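Local coordinates for protein alpha-1,3-glucanase (Streptomyces thermodiastaticus, PDB 7C7D) that hydrolyses alpha-1,3-glucan as a thermostable glycosidase of family GH87, working through a catalytic unit that includes a parallel beta-helix, at residues V256-L261 / A283-L288; G311-G316 / G335-L340. One frame throughout, in Å; residues are numbered along the deposited sequence.

Interaction 1: V256-L261 / A283-L288; sequences VQNVTL and AGHVHL
Thr-260 lies beside His-287 at the middle of a short parallel strand pairing, in which 259-261 and 286-288 run side by side with axes 4.7 Å apart and only 7° between their directions. His-287 bonds to the two residues flanking Thr-260: its N donates to Val-259 O at 3.0 Å, lying in the plane of that carbonyl, and its O accepts from Leu-261 N at 2.8 Å. Toward the N-terminal ends the same register continues: Val-259 N reaches His-285 O, and Asn-258 N gives Gly-284 O a bond of 2.8 Å that is nearly straight at the hydrogen. The side chain of Gln-257 extends this polar row, its OE1 taking the N-H of Ala-283 at 2.9 Å; the donor stands well above the amide's carbonyl plane, and Ala-283 CB lies against the same amide. CA-H groups of Val-286 and Thr-260 add close contacts to Val-259 O and His-287 O.

The side chains alternate between two faces. On one, Val-286 CG1 meets Val-256 CG1 at 3.9 Å, the two side chains crossing at about a right angle, while its other methyl, CG2, comes to 3.3 Å from Val-256 O and also touches Gln-257 CA. Farther along, Leu-288 CD2 packs on Leu-261 CB. On the opposite face Thr-260 OG1 approaches the edge of the His-287 ring, 3.6 Å from CD2; the ring's CG lies anti to the carbonyl carbon (chi1 -53°), and its ND1 is hydrogen-bonded to Ser-318 OG.

Parallel pairing in register between strands of successive coils is characteristic of the right-handed parallel beta-helix of pectate lyase-like proteins. Strand 238-242 pairs with 259-263 and strand 318-320 with 286-289, while Ile-277 of strand 277-279 touches both Val-256 and Leu-288.

Interaction 2: G311-G316 / G335-L340; sequences GSLGPG and GTNDDL
Two successive turns between strands of a parallel beta-helix lie one upon the other here, the loop after strand 309-311 against the loop after strand 331-333, and Asn-337 opens the type II beta turn that shapes the second. Its side-chain carbonyl OD1 accepts the N-H of Leu-313 at 2.8 Å, a fairly straight bond (164° at the hydrogen), with the donor tilted moderately from the amide's carbonyl plane. The first torsion (chi1 -75°) sets CG anti to the carbonyl carbon, and OD1 also lies against Leu-313 CB. An alanine in place of Asn-337 would probably leave the Leu-313 N-H without this acceptor and open a gap beside Leu-313 and Ser-312.

Alongside, Thr-336 O is gripped mainly by the hydroxyl of Ser-312, OG donating at 2.7 Å; Gly-314 N adds a weak, strongly bent bond to the same oxygen. At the far end Gly-316 N meets Asp-338 O at 3.0 Å, nearly head-on to the carbonyl. A water bridges Gly-314 O and Asp-338 O, at 2.7 and 2.9 Å.

Apolar contacts fill in between these bonds. Leu-313 CD1 touches Leu-340 CD1 at 4.0 Å, and the Pro-315 ring rests its CD on Thr-336 CG2 and its CB on Asp-338 CB. Gly-314 has positive phi, and a side chain there would run into Pro-315 CD.

Turns of successive coils laid on one another, and joined by both backbone and side-chain bonds, are a feature of the parallel beta-helix of pectate lyase-like proteins.

Interactions 1 and 2 follow one another along the chain, the first closing before the second opens, and their centres lie about 10 Å apart toward one end of the beta-helix, within its pectate lyase-like region. They join at a common interface: His-285 N probably hydrogen-bonds to Pro-315 O at 2.8 Å, Ala-283 O packs on Pro-315 CD, and the His-287 ring meets Gly-316 O. Segment 283-288 thus lies between 256-261 and 311-316, and the four segments follow one another in sequence order along the helix axis. One contact pairs strands and the other pairs turns, so strands and the turns between them are both joined from one level of the beta-helix to the next.

Interaction 1: V256-L261 / A283-L288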
ATOM      1  N   VAL A 256      -1.178  -9.173  24.808  1.00 18.78           N
ATOM      2  CA  VAL A 256      -1.449  -7.747  24.687  1.00 18.19           C
ATOM      3  C   VAL A 256      -2.964  -7.572  24.647  1.00 17.72           C
ATOM      4  O   VAL A 256      -3.614  -7.906  23.655  1.00 17.87           O
ATOM      5  CB  VAL A 256      -0.770  -7.139  23.454  1.00 18.19           C
ATOM      6  CG1 VAL A 256      -0.965  -5.637  23.444  1.00 18.52           C
ATOM      7  CG2 VAL A 256       0.723  -7.475  23.441  1.00 18.69           C
ATOM      8  N   GLN A 257      -3.528  -7.095  25.756  1.00 17.47           N
ATOM      9  CA  GLN A 257      -4.950  -6.819  25.882  1.00 17.80           C
ATOM     10  C   GLN A 257      -5.122  -5.755  26.953  1.00 17.78           C
ATOM     11  O   GLN A 257      -4.257  -5.578  27.814  1.00 19.21           O
ATOM     12  CB  GLN A 257      -5.758  -8.074  26.242  1.00 19.03           C
ATOM     13  CG  GLN A 257      -5.308  -8.795  27.516  1.00 21.52           C
ATOM     14  CD  GLN A 257      -5.975 -10.161  27.692  1.00 22.92           C
ATOM     15  OE1 GLN A 257      -6.243 -10.869  26.714  1.00 23.48           O
ATOM     16  NE2 GLN A 257      -6.243 -10.534  28.939  1.00 24.35           N
ATOM     17  N   ASN A 258      -6.244  -5.038  26.880  1.00 18.37           N
ATOM     18  CA  ASN A 258      -6.644  -4.091  27.921  1.00 19.62           C
ATOM     19  C   ASN A 258      -5.531  -3.100  28.244  1.00 18.92           C
ATOM     20  O   ASN A 258      -5.173  -2.886  29.403  1.00 20.54           O
ATOM     21  CB  ASN A 258      -7.111  -4.813  29.187  1.00 21.38           C
ATOM     22  CG  ASN A 258      -8.293  -5.717  28.937  1.00 24.93           C
ATOM     23  OD1 ASN A 258      -8.292  -6.884  29.327  1.00 29.32           O
ATOM     24  ND2 ASN A 258      -9.313  -5.183  28.287  1.00 25.92           N
ATOM     25  N   VAL A 259      -4.967  -2.493  27.202  1.00 19.16           N
ATOM     26  CA  VAL A 259      -3.820  -1.620  27.393  1.00 18.64           C
ATOM     27  C   VAL A 259      -3.708  -0.680  26.206  1.00 18.07           C
ATOM     28  O   VAL A 259      -4.035  -1.039  25.070  1.00 17.56           O
ATOM     29  CB  VAL A 259      -2.524  -2.444  27.611  1.00 20.14           C
ATOM     30  CG1 VAL A 259      -2.059  -3.082  26.300  1.00 20.22           C
ATOM     31  CG2 VAL A 259      -1.432  -1.578  28.230  1.00 21.72           C
ATOM     32  N   THR A 260      -3.250   0.532  26.481  1.00 18.48           N
ATOM     33  CA  THR A 260      -2.817   1.472  25.466  1.00 19.18           C
ATOM     34  C   THR A 260      -1.300   1.531  25.522  1.00 19.63           C
ATOM     35  O   THR A 260      -0.720   1.716  26.599  1.00 22.05           O
ATOM     36  CB  THR A 260      -3.406   2.856  25.747  1.00 20.06           C
ATOM     37  OG1 THR A 260      -4.828   2.812  25.582  1.00 20.91           O
ATOM     38  CG2 THR A 260      -2.816   3.902  24.812  1.00 21.08           C
ATOM     39  N   LEU A 261      -0.662   1.308  24.386  1.00 18.33           N
ATOM     40  CA  LEU A 261       0.779   1.467  24.247  0.58 18.63           C
ATOM     41  C   LEU A 261       0.988   2.754  23.464  1.00 18.12           C
ATOM     42  O   LEU A 261       0.684   2.817  22.267  1.00 17.92           O
ATOM     43  CB  LEU A 261       1.373   0.265  23.519  0.58 20.25           C
ATOM     44  CG  LEU A 261       2.878   0.019  23.552  0.58 21.15           C
ATOM     45  CD1 LEU A 261       3.418   0.126  24.956  0.58 22.87           C
ATOM     46  CD2 LEU A 261       3.194  -1.347  22.972  0.58 21.27           C
ATOM     47  N   ALA A 283      -8.203 -10.386  24.650  1.00 16.44           N
ATOM     48  CA  ALA A 283      -9.418  -9.771  25.162  1.00 17.13           C
ATOM     49  C   ALA A 283      -9.725  -8.434  24.508  1.00 17.18           C
ATOM     50  O   ALA A 283     -10.820  -7.902  24.709  1.00 18.73           O
ATOM     51  CB  ALA A 283      -9.315  -9.598  26.677  1.00 19.20           C
ATOM     52  N   GLY A 284      -8.798  -7.873  23.752  1.00 16.46           N
ATOM     53  CA  GLY A 284      -9.080  -6.650  23.035  1.00 16.00           C
ATOM     54  C   GLY A 284      -8.811  -5.412  23.863  1.00 16.10           C
ATOM     55  O   GLY A 284      -8.088  -5.426  24.864  1.00 17.22           O
ATOM     56  N   HIS A 285      -9.413  -4.310  23.418  1.00 16.22           N
ATOM     57  CA  HIS A 285      -9.202  -3.008  24.042  1.00 17.36           C
ATOM     58  C   HIS A 285      -7.720  -2.666  24.086  1.00 16.24           C
ATOM     59  O   HIS A 285      -7.191  -2.182  25.091  1.00 16.63           O
ATOM     60  CB  HIS A 285      -9.901  -2.903  25.396  1.00 19.97           C
ATOM     61  CG  HIS A 285     -11.341  -3.286  25.324  1.00 24.66           C
ATOM     62  ND1 HIS A 285     -12.316  -2.419  24.881  1.00 29.50           N
ATOM     63  CD2 HIS A 285     -11.966  -4.462  25.569  1.00 28.68           C
ATOM     64  CE1 HIS A 285     -13.487  -3.032  24.893  1.00 31.12           C
ATOM     65  NE2 HIS A 285     -13.302  -4.273  25.305  1.00 31.63           N
ATOM     66  N   VAL A 286      -7.056  -2.940  22.968  1.00 15.42           N
ATOM     67  CA  VAL A 286      -5.661  -2.602  22.742  1.00 15.33           C
ATOM     68  C   VAL A 286      -5.634  -1.345  21.893  1.00 15.22           C
ATOM     69  O   VAL A 286      -6.295  -1.279  20.853  1.00 16.69           O
ATOM     70  CB  VAL A 286      -4.941  -3.739  22.001  1.00 15.38           C
ATOM     71  CG1 VAL A 286      -3.516  -3.317  21.674  1.00 15.73           C
ATOM     72  CG2 VAL A 286      -4.977  -5.016  22.818  1.00 16.23           C
ATOM     73  N   HIS A 287      -4.863  -0.353  22.317  1.00 15.17           N
ATOM     74  CA  HIS A 287      -4.690   0.862  21.531  1.00 15.92           C
ATOM     75  C   HIS A 287      -3.205   1.117  21.340  1.00 15.52           C
ATOM     76  O   HIS A 287      -2.507   1.468  22.292  1.00 16.84           O
ATOM     77  CB  HIS A 287      -5.405   2.030  22.201  1.00 16.52           C
ATOM     78  CG  HIS A 287      -6.833   1.723  22.501  1.00 17.90           C
ATOM     79  ND1 HIS A 287      -7.809   1.710  21.527  1.00 18.70           N
ATOM     80  CD2 HIS A 287      -7.442   1.349  23.651  1.00 19.46           C
ATOM     81  CE1 HIS A 287      -8.962   1.365  22.070  1.00 20.06           C
ATOM     82  NE2 HIS A 287      -8.766   1.140  23.357  1.00 20.46           N
ATOM     83  N   LEU A 288      -2.720   0.917  20.114  1.00 14.27           N
ATOM     84  CA  LEU A 288      -1.331   1.191  19.770  1.00 14.45           C
ATOM     85  C   LEU A 288      -1.290   2.574  19.140  1.00 14.99           C
ATOM     86  O   LEU A 288      -1.993   2.826  18.156  1.00 15.74           O
ATOM     87  CB  LEU A 288      -0.796   0.131  18.804  1.00 14.38           C
ATOM     88  CG  LEU A 288      -0.978  -1.332  19.220  1.00 14.83           C
ATOM     89  CD1 LEU A 288      -0.388  -2.281  18.173  1.00 15.08           C
ATOM     90  CD2 LEU A 288      -0.347  -1.581  20.581  1.00 16.17           C
TER

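Interaction 2: G311-G316 / G335-L340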
ATOM      1  N   GLY A 311      -1.755 -11.763  13.958  1.00 11.93           N
ATOM      2  CA  GLY A 311      -2.837 -12.409  14.670  1.00 12.48           C
ATOM      3  C   GLY A 311      -3.958 -11.473  15.074  1.00 12.24           C
ATOM      4  O   GLY A 311      -4.524 -10.747  14.245  1.00 13.72           O
ATOM      5  N   SER A 312      -4.278 -11.466  16.360  1.00 12.63           N
ATOM      6  CA  SER A 312      -5.499 -10.850  16.857  1.00 13.29           C
ATOM      7  C   SER A 312      -5.190  -9.759  17.870  1.00 13.05           C
ATOM      8  O   SER A 312      -4.450  -9.991  18.837  1.00 13.84           O
ATOM      9  CB  SER A 312      -6.380 -11.916  17.509  1.00 14.91           C
ATOM     10  OG  SER A 312      -7.396 -11.331  18.295  1.00 16.71           O
ATOM     11  N   LEU A 313      -5.796  -8.588  17.667  1.00 13.24           N
ATOM     12  CA  LEU A 313      -5.780  -7.522  18.655  1.00 13.82           C
ATOM     13  C   LEU A 313      -7.050  -7.497  19.492  1.00 14.17           C
ATOM     14  O   LEU A 313      -7.203  -6.618  20.347  1.00 15.16           O
ATOM     15  CB  LEU A 313      -5.570  -6.165  17.983  1.00 14.67           C
ATOM     16  CG  LEU A 313      -4.221  -5.987  17.290  1.00 14.29           C
ATOM     17  CD1 LEU A 313      -4.173  -4.643  16.576  1.00 16.05           C
ATOM     18  CD2 LEU A 313      -3.079  -6.115  18.291  1.00 15.79           C
ATOM     19  N   GLY A 314      -7.950  -8.455  19.280  1.00 14.09           N
ATOM     20  CA  GLY A 314      -9.178  -8.538  20.031  1.00 14.86           C
ATOM     21  C   GLY A 314     -10.186  -7.484  19.626  1.00 15.04           C
ATOM     22  O   GLY A 314      -9.947  -6.667  18.735  1.00 15.50           O
ATOM     23  N   PRO A 315     -11.340  -7.495  20.286  1.00 15.35           N
ATOM     24  CA  PRO A 315     -12.390  -6.515  19.976  1.00 15.42           C
ATOM     25  C   PRO A 315     -12.098  -5.140  20.562  1.00 15.43           C
ATOM     26  O   PRO A 315     -11.462  -4.999  21.608  1.00 16.46           O
ATOM     27  CB  PRO A 315     -13.633  -7.118  20.644  1.00 17.29           C
ATOM     28  CG  PRO A 315     -13.070  -7.917  21.797  1.00 18.07           C
ATOM     29  CD  PRO A 315     -11.770  -8.491  21.283  1.00 16.35           C
ATOM     30  N   GLY A 316     -12.600  -4.110  19.879  1.00 15.13           N
ATOM     31  CA  GLY A 316     -12.533  -2.764  20.425  1.00 15.66           C
ATOM     32  C   GLY A 316     -11.142  -2.170  20.455  1.00 16.02           C
ATOM     33  O   GLY A 316     -10.820  -1.399  21.366  1.00 17.40           O
ATOM     34  N   GLY A 335      -8.547 -14.014  13.146  1.00 15.95           N
ATOM     35  CA  GLY A 335      -9.296 -14.213  14.371  1.00 15.87           C
ATOM     36  C   GLY A 335     -10.128 -12.993  14.727  1.00 15.01           C
ATOM     37  O   GLY A 335     -10.602 -12.251  13.862  1.00 14.85           O
ATOM     38  N   THR A 336     -10.301 -12.778  16.026  1.00 15.40           N
ATOM     39  CA  THR A 336     -11.192 -11.721  16.490  1.00 15.84           C
ATOM     40  C   THR A 336     -10.486 -10.373  16.454  1.00 14.78           C
ATOM     41  O   THR A 336      -9.509 -10.155  17.180  1.00 15.41           O
ATOM     42  CB  THR A 336     -11.675 -12.023  17.904  1.00 17.85           C
ATOM     43  OG1 THR A 336     -12.340 -13.289  17.905  1.00 21.15           O
ATOM     44  CG2 THR A 336     -12.639 -10.941  18.390  1.00 18.14           C
ATOM     45  N   ASN A 337     -10.990  -9.469  15.618  1.00 13.51           N
ATOM     46  CA  ASN A 337     -10.532  -8.088  15.566  1.00 13.37           C
ATOM     47  C   ASN A 337     -11.730  -7.159  15.448  1.00 13.24           C
ATOM     48  O   ASN A 337     -11.675  -6.137  14.759  1.00 13.26           O
ATOM     49  CB  ASN A 337      -9.563  -7.866  14.405  1.00 13.87           C
ATOM     50  CG  ASN A 337      -8.193  -8.439  14.685  1.00 13.66           C
ATOM     51  OD1 ASN A 337      -7.473  -7.949  15.558  1.00 14.45           O
ATOM     52  ND2 ASN A 337      -7.823  -9.479  13.945  1.00 14.42           N
ATOM     53  N   ASP A 338     -12.831  -7.503  16.121  1.00 13.74           N
ATOM     54  CA  ASP A 338     -14.098  -6.812  15.895  1.00 13.69           C
ATOM     55  C   ASP A 338     -13.931  -5.317  16.092  1.00 12.88           C
ATOM     56  O   ASP A 338     -13.410  -4.867  17.116  1.00 13.39           O
ATOM     57  CB  ASP A 338     -15.151  -7.289  16.900  1.00 15.96           C
ATOM     58  CG  ASP A 338     -15.487  -8.765  16.783  1.00 18.21           C
ATOM     59  OD1 ASP A 338     -14.866  -9.498  15.998  1.00 17.34           O
ATOM     60  OD2 ASP A 338     -16.394  -9.195  17.529  1.00 22.14           O
ATOM     61  N   ASP A 339     -14.405  -4.546  15.117  1.00 12.93           N
ATOM     62  CA  ASP A 339     -14.467  -3.092  15.217  1.00 13.29           C
ATOM     63  C   ASP A 339     -13.094  -2.438  15.260  1.00 12.80           C
ATOM     64  O   ASP A 339     -12.980  -1.267  15.623  1.00 13.71           O
ATOM     65  CB  ASP A 339     -15.349  -2.637  16.389  1.00 14.31           C
ATOM     66  CG  ASP A 339     -16.661  -3.376  16.426  1.00 15.84           C
ATOM     67  OD1 ASP A 339     -17.363  -3.334  15.403  1.00 15.88           O
ATOM     68  OD2 ASP A 339     -16.978  -4.030  17.445  1.00 19.44           O
ATOM     69  N   LEU A 340     -12.043  -3.160  14.874  1.00 12.62           N
ATOM     70  CA  LEU A 340     -10.704  -2.589  14.868  1.00 12.32           C
ATOM     71  C   LEU A 340     -10.657  -1.373  13.952  1.00 11.71           C
ATOM     72  O   LEU A 340     -11.207  -1.388  12.847  1.00 11.95           O
ATOM     73  CB  LEU A 340      -9.703  -3.639  14.377  1.00 12.54           C
ATOM     74  CG  LEU A 340      -8.257  -3.200  14.137  1.00 12.64           C
ATOM     75  CD1 LEU A 340      -7.558  -2.827  15.442  1.00 13.69           C
ATOM     76  CD2 LEU A 340      -7.484  -4.287  13.420  1.00 13.22           C
TER
HETATM   77  O   HOH W   1     -10.597  -4.379  17.429  1.00 14.76           O